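Side-chain contacts in alanine racemase (Actinobacillus succinogenes, PDB 3C3K), which is of unknown function but has a periplasmic binding protein-like fold, which in many relatives closes around small ligands: residues Asp117-Ser122 against Ala215-Asp220; Asp223-Thr228 against Leu232-Gln237. All blocks are in the same frame, centred on the assembly; numbering follows the deposited sequence.

Contact 1. Residues Asp117-Ser122 against Ala215-Asp220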
# COMPACT_ATOMS: atom_id res chain seq x y z
N ASP B 117 -10.43 14.34 -23.46
CA ASP B 117 -10.68 15.67 -24.00
C ASP B 117 -9.55 16.64 -23.64
O ASP B 117 -9.22 17.46 -24.47
CB ASP B 117 -11.99 16.27 -23.50
CG ASP B 117 -13.19 15.57 -24.02
OD1 ASP B 117 -13.09 14.75 -24.97
OD2 ASP B 117 -14.25 15.83 -23.46
N GLN B 118 -8.99 16.55 -22.42
CA GLN B 118 -7.94 17.48 -22.01
C GLN B 118 -6.65 17.23 -22.77
O GLN B 118 -6.03 18.17 -23.24
CB GLN B 118 -7.63 17.38 -20.52
CG GLN B 118 -8.80 17.72 -19.62
CD GLN B 118 -9.61 18.83 -20.14
OE1 GLN B 118 -9.15 19.97 -20.20
NE2 GLN B 118 -10.87 18.54 -20.47
N LEU B 119 -6.25 15.97 -22.89
CA LEU B 119 -5.13 15.64 -23.76
C LEU B 119 -5.30 16.17 -25.20
O LEU B 119 -4.38 16.71 -25.75
CB LEU B 119 -4.78 14.15 -23.72
CG LEU B 119 -4.29 13.64 -22.37
CD1 LEU B 119 -4.43 12.11 -22.27
CD2 LEU B 119 -2.85 14.09 -22.08
N VAL B 120 -6.47 16.02 -25.80
CA VAL B 120 -6.70 16.50 -27.18
C VAL B 120 -6.67 18.01 -27.26
O VAL B 120 -6.12 18.55 -28.22
CB VAL B 120 -8.04 15.95 -27.72
CG1 VAL B 120 -8.58 16.75 -28.98
CG2 VAL B 120 -7.91 14.46 -28.02
N LYS B 121 -7.19 18.71 -26.24
CA LYS B 121 -7.13 20.15 -26.18
C LYS B 121 -5.69 20.63 -26.15
O LYS B 121 -5.37 21.69 -26.68
CB LYS B 121 -7.84 20.68 -24.91
CG LYS B 121 -9.27 21.16 -25.14
CD LYS B 121 -9.91 21.70 -23.85
CE LYS B 121 -9.27 23.04 -23.45
NZ LYS B 121 -10.30 24.11 -23.13
N SER B 122 -4.83 19.88 -25.48
CA SER B 122 -3.46 20.32 -25.34
C SER B 122 -2.69 19.94 -26.59
O SER B 122 -1.50 20.18 -26.64
CB SER B 122 -2.82 19.74 -24.08
OG SER B 122 -2.40 18.42 -24.33
N ALA B 215 3.09 12.91 -23.00
CA ALA B 215 2.37 13.33 -21.82
C ALA B 215 1.97 12.05 -21.07
O ALA B 215 1.76 11.02 -21.71
CB ALA B 215 1.15 14.04 -22.25
N VAL B 216 1.84 12.09 -19.74
CA VAL B 216 1.35 10.97 -18.92
C VAL B 216 0.23 11.45 -18.01
O VAL B 216 0.36 12.51 -17.39
CB VAL B 216 2.48 10.30 -18.07
CG1 VAL B 216 1.96 9.06 -17.30
CG2 VAL B 216 3.70 9.91 -18.93
N VAL B 217 -0.85 10.68 -17.92
CA VAL B 217 -1.94 10.91 -16.98
C VAL B 217 -2.21 9.60 -16.25
O VAL B 217 -2.18 8.50 -16.85
CB VAL B 217 -3.24 11.45 -17.69
CG1 VAL B 217 -4.45 11.55 -16.70
CG2 VAL B 217 -2.94 12.78 -18.36
N GLY B 218 -2.38 9.70 -14.94
CA GLY B 218 -2.74 8.52 -14.13
C GLY B 218 -4.19 8.48 -13.63
O GLY B 218 -5.10 9.03 -14.23
N PHE B 219 -4.42 7.75 -12.53
CA PHE B 219 -5.78 7.63 -11.99
C PHE B 219 -5.73 7.32 -10.49
O PHE B 219 -4.96 6.48 -10.06
CB PHE B 219 -6.57 6.58 -12.76
CG PHE B 219 -8.03 6.90 -12.93
CD1 PHE B 219 -8.90 6.79 -11.85
CD2 PHE B 219 -8.54 7.27 -14.16
CE1 PHE B 219 -10.27 7.09 -11.99
CE2 PHE B 219 -9.94 7.58 -14.32
CZ PHE B 219 -10.80 7.47 -13.20
N ASP B 220 -6.48 8.10 -9.72
CA ASP B 220 -6.75 7.85 -8.28
C ASP B 220 -6.30 8.96 -7.36
O ASP B 220 -6.94 9.24 -6.37
CB ASP B 220 -6.20 6.53 -7.76
CG ASP B 220 -7.00 5.31 -8.24
OD1 ASP B 220 -8.06 5.44 -8.85
OD2 ASP B 220 -6.55 4.21 -7.98
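L119 meets A215 and V217 across a buried apolar seam that illustrates how a helix is seated on the outermost strand of the four-stranded parallel sheet. Along 117-122 the roles change residue by residue. D117 sends its carboxylate to the neighbouring helix 137-152 and just beyond it, where OD1 takes a salt bridge from R149 and a hydrogen bond from H153, while Q118 is held by weak bonds to the carbonyl of Y114 and to R273. L119 then carries the contact alone, through one methyl: its CD2 lies 3.9 Å from CG2 of V217 and 4.0 Å from CB of A215, spanning two successive inward side chains of the strand. Its CG is anti to the carbonyl carbon (chi1 -64°), which carries the branch out from the helix toward the sheet. V217 answers with CG2, the methyl beside its backbone N, and the leucine and valine run antiparallel, passing side by side rather than meeting end-on. At the helix end, S122 folds back and its OG donates to L119 O at 3.0 Å, tilted 29° from the carbonyl plane, while S122 N bonds to Q118 O at 3.1 Å. Helices cover both faces of strand 215-217, V115 of helix 108-121 also resting on V217 and V216 pointing oppositely to A196, I200 and L203 of helix 193-205, as in the three-layer alpha/beta/alpha sandwich of a periplasmic binding protein-like lobe. With just two methyl-methyl approaches, the chemistry implies cohesion by exclusion of water, without the directional preference of a polar bond.

Contact 2. Residues Asp223-Thr228 against Leu232-Gln237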
# COMPACT_ATOMS: atom_id res chain seq x y z
N ASP B 223 -0.50 9.01 -3.15
CA ASP B 223 0.76 9.76 -2.90
C ASP B 223 1.84 9.59 -3.97
O ASP B 223 2.57 10.54 -4.24
CB ASP B 223 1.42 9.37 -1.58
CG ASP B 223 0.69 9.90 -0.40
OD1 ASP B 223 -0.40 10.52 -0.59
OD2 ASP B 223 1.18 9.67 0.72
N ILE B 224 1.92 8.43 -4.61
CA ILE B 224 2.97 8.25 -5.64
C ILE B 224 2.87 9.32 -6.71
O ILE B 224 3.86 9.75 -7.29
CB ILE B 224 3.03 6.80 -6.27
CG1 ILE B 224 4.39 6.55 -6.98
CG2 ILE B 224 1.95 6.58 -7.33
CD1 ILE B 224 5.61 6.65 -6.04
N SER B 225 1.65 9.79 -6.96
CA SER B 225 1.47 10.80 -7.98
C SER B 225 2.12 12.14 -7.59
O SER B 225 2.33 13.03 -8.45
CB SER B 225 -0.01 10.95 -8.30
OG SER B 225 -0.68 11.71 -7.31
N GLN B 226 2.47 12.31 -6.31
CA GLN B 226 3.16 13.52 -5.88
C GLN B 226 4.68 13.33 -5.66
O GLN B 226 5.40 14.25 -5.22
CB GLN B 226 2.53 14.02 -4.61
CG GLN B 226 1.07 14.34 -4.82
CD GLN B 226 0.42 14.61 -3.52
OE1 GLN B 226 0.61 13.88 -2.54
NE2 GLN B 226 -0.36 15.66 -3.47
N ILE B 227 5.14 12.12 -5.97
CA ILE B 227 6.49 11.74 -5.79
C ILE B 227 7.28 11.64 -7.11
O ILE B 227 8.52 11.72 -7.10
CB ILE B 227 6.58 10.43 -5.00
CG1 ILE B 227 6.19 10.70 -3.56
CG2 ILE B 227 8.04 10.00 -4.88
CD1 ILE B 227 5.67 9.49 -2.84
N THR B 228 6.57 11.44 -8.22
CA THR B 228 7.24 11.15 -9.47
C THR B 228 7.80 12.45 -9.99
O THR B 228 7.36 13.56 -9.59
CB THR B 228 6.27 10.54 -10.50
OG1 THR B 228 5.10 11.37 -10.60
CG2 THR B 228 5.87 9.18 -10.04
N LEU B 232 2.63 13.94 -11.30
CA LEU B 232 1.73 13.21 -12.16
C LEU B 232 0.33 13.79 -12.20
O LEU B 232 -0.33 13.85 -11.17
CB LEU B 232 1.72 11.71 -11.71
CG LEU B 232 0.72 10.92 -12.51
CD1 LEU B 232 1.27 10.83 -13.96
CD2 LEU B 232 0.53 9.56 -11.79
N THR B 233 -0.08 14.31 -13.37
CA THR B 233 -1.47 14.57 -13.63
C THR B 233 -2.30 13.32 -13.44
O THR B 233 -1.93 12.21 -13.85
CB THR B 233 -1.67 15.12 -15.02
OG1 THR B 233 -0.93 16.32 -15.14
CG2 THR B 233 -3.19 15.40 -15.34
N THR B 234 -3.43 13.48 -12.82
CA THR B 234 -4.21 12.32 -12.46
C THR B 234 -5.66 12.68 -12.29
O THR B 234 -6.05 13.87 -12.25
CB THR B 234 -3.63 11.69 -11.17
OG1 THR B 234 -4.28 10.44 -10.91
CG2 THR B 234 -3.74 12.66 -9.94
N VAL B 235 -6.48 11.63 -12.23
CA VAL B 235 -7.86 11.78 -11.78
C VAL B 235 -7.94 11.49 -10.28
O VAL B 235 -7.83 10.34 -9.87
CB VAL B 235 -8.84 10.87 -12.58
CG1 VAL B 235 -10.23 11.09 -12.13
CG2 VAL B 235 -8.73 11.15 -14.05
N GLN B 236 -8.13 12.54 -9.49
CA GLN B 236 -8.23 12.43 -8.02
C GLN B 236 -9.59 11.93 -7.60
O GLN B 236 -10.62 12.53 -7.98
CB GLN B 236 -8.03 13.80 -7.40
CG GLN B 236 -8.16 13.82 -5.90
CD GLN B 236 -6.92 13.29 -5.29
OE1 GLN B 236 -5.84 13.82 -5.54
NE2 GLN B 236 -7.04 12.20 -4.50
N GLN B 237 -9.62 10.76 -6.94
CA GLN B 237 -10.87 10.24 -6.29
C GLN B 237 -10.94 10.69 -4.82
O GLN B 237 -9.90 10.80 -4.16
CB GLN B 237 -10.89 8.74 -6.28
CG GLN B 237 -10.91 8.14 -7.69
CD GLN B 237 -11.55 6.79 -7.68
OE1 GLN B 237 -12.62 6.62 -7.08
NE2 GLN B 237 -10.92 5.80 -8.37
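S225 and L232 meet both through backbone and side chain, and this double meeting is the tight half of the contact. L232 N donates to S225 O at 3.0 Å, nearly straight at 167° and in the carbonyl plane. Beside that bond CD2 of L232 lies against CB of S225 at 3.8 Å; the leucine CG is anti to the backbone N (chi1 176°), which brings CD2 onto the serine carbon. T228 runs aslant to the same leucine, with OG1 3.6 Å from L232 CB, but this hydroxyl spends its hydrogen bond on the carbonyl of P230 in the intervening turn. Farther along, packing thins: CG2 of T234 stands 4.1 Å from OG of S225. That OG bonds instead to V222 O, with a weak bond to R274, and T234 OG1 turns to D193 of helix 193-205. The outer side of 223-228 is looser and serves other partners. D223, though largely solvent-facing, packs on Y168 of the second subunit, I224 and I227 pack on I227 and I224 of that subunit, and Q226 O accepts a bond from its Q201. The 223-228 loop is therefore two-faced, buried against L232 and T234 and turned outward to the dimer partner. Chemically, one nearly straight backbone bond fixes S225 to L232, whose side chain packs on serine CB and the T228 hydroxyl, and the nearby hydroxyls are satisfied by partners outside the two segments.

In the fold
Along the chain, contact 1 closes before contact 2 opens, and their centres lie about 12 Å apart on the same side of the chain's centre. Strand 215-217, outermost in the four-stranded parallel sheet, is followed directly by strand 234-236, which pairs antiparallel with 270-272. Between the two contacts the backbones probably bond: G218 N to T233 O at 2.8 Å and D220 N to V235 O at 2.6 Å. Side chains share neighbours too. V217 and V235 both rest on V115 of helix 108-121, and V216 touches L232. The contacts adjoin within one lobe: 215-237 is a single run of chain, against which helix 108-121 packs, with contact 1 in the helix-sheet core and contact 2 reaching the subunit interface.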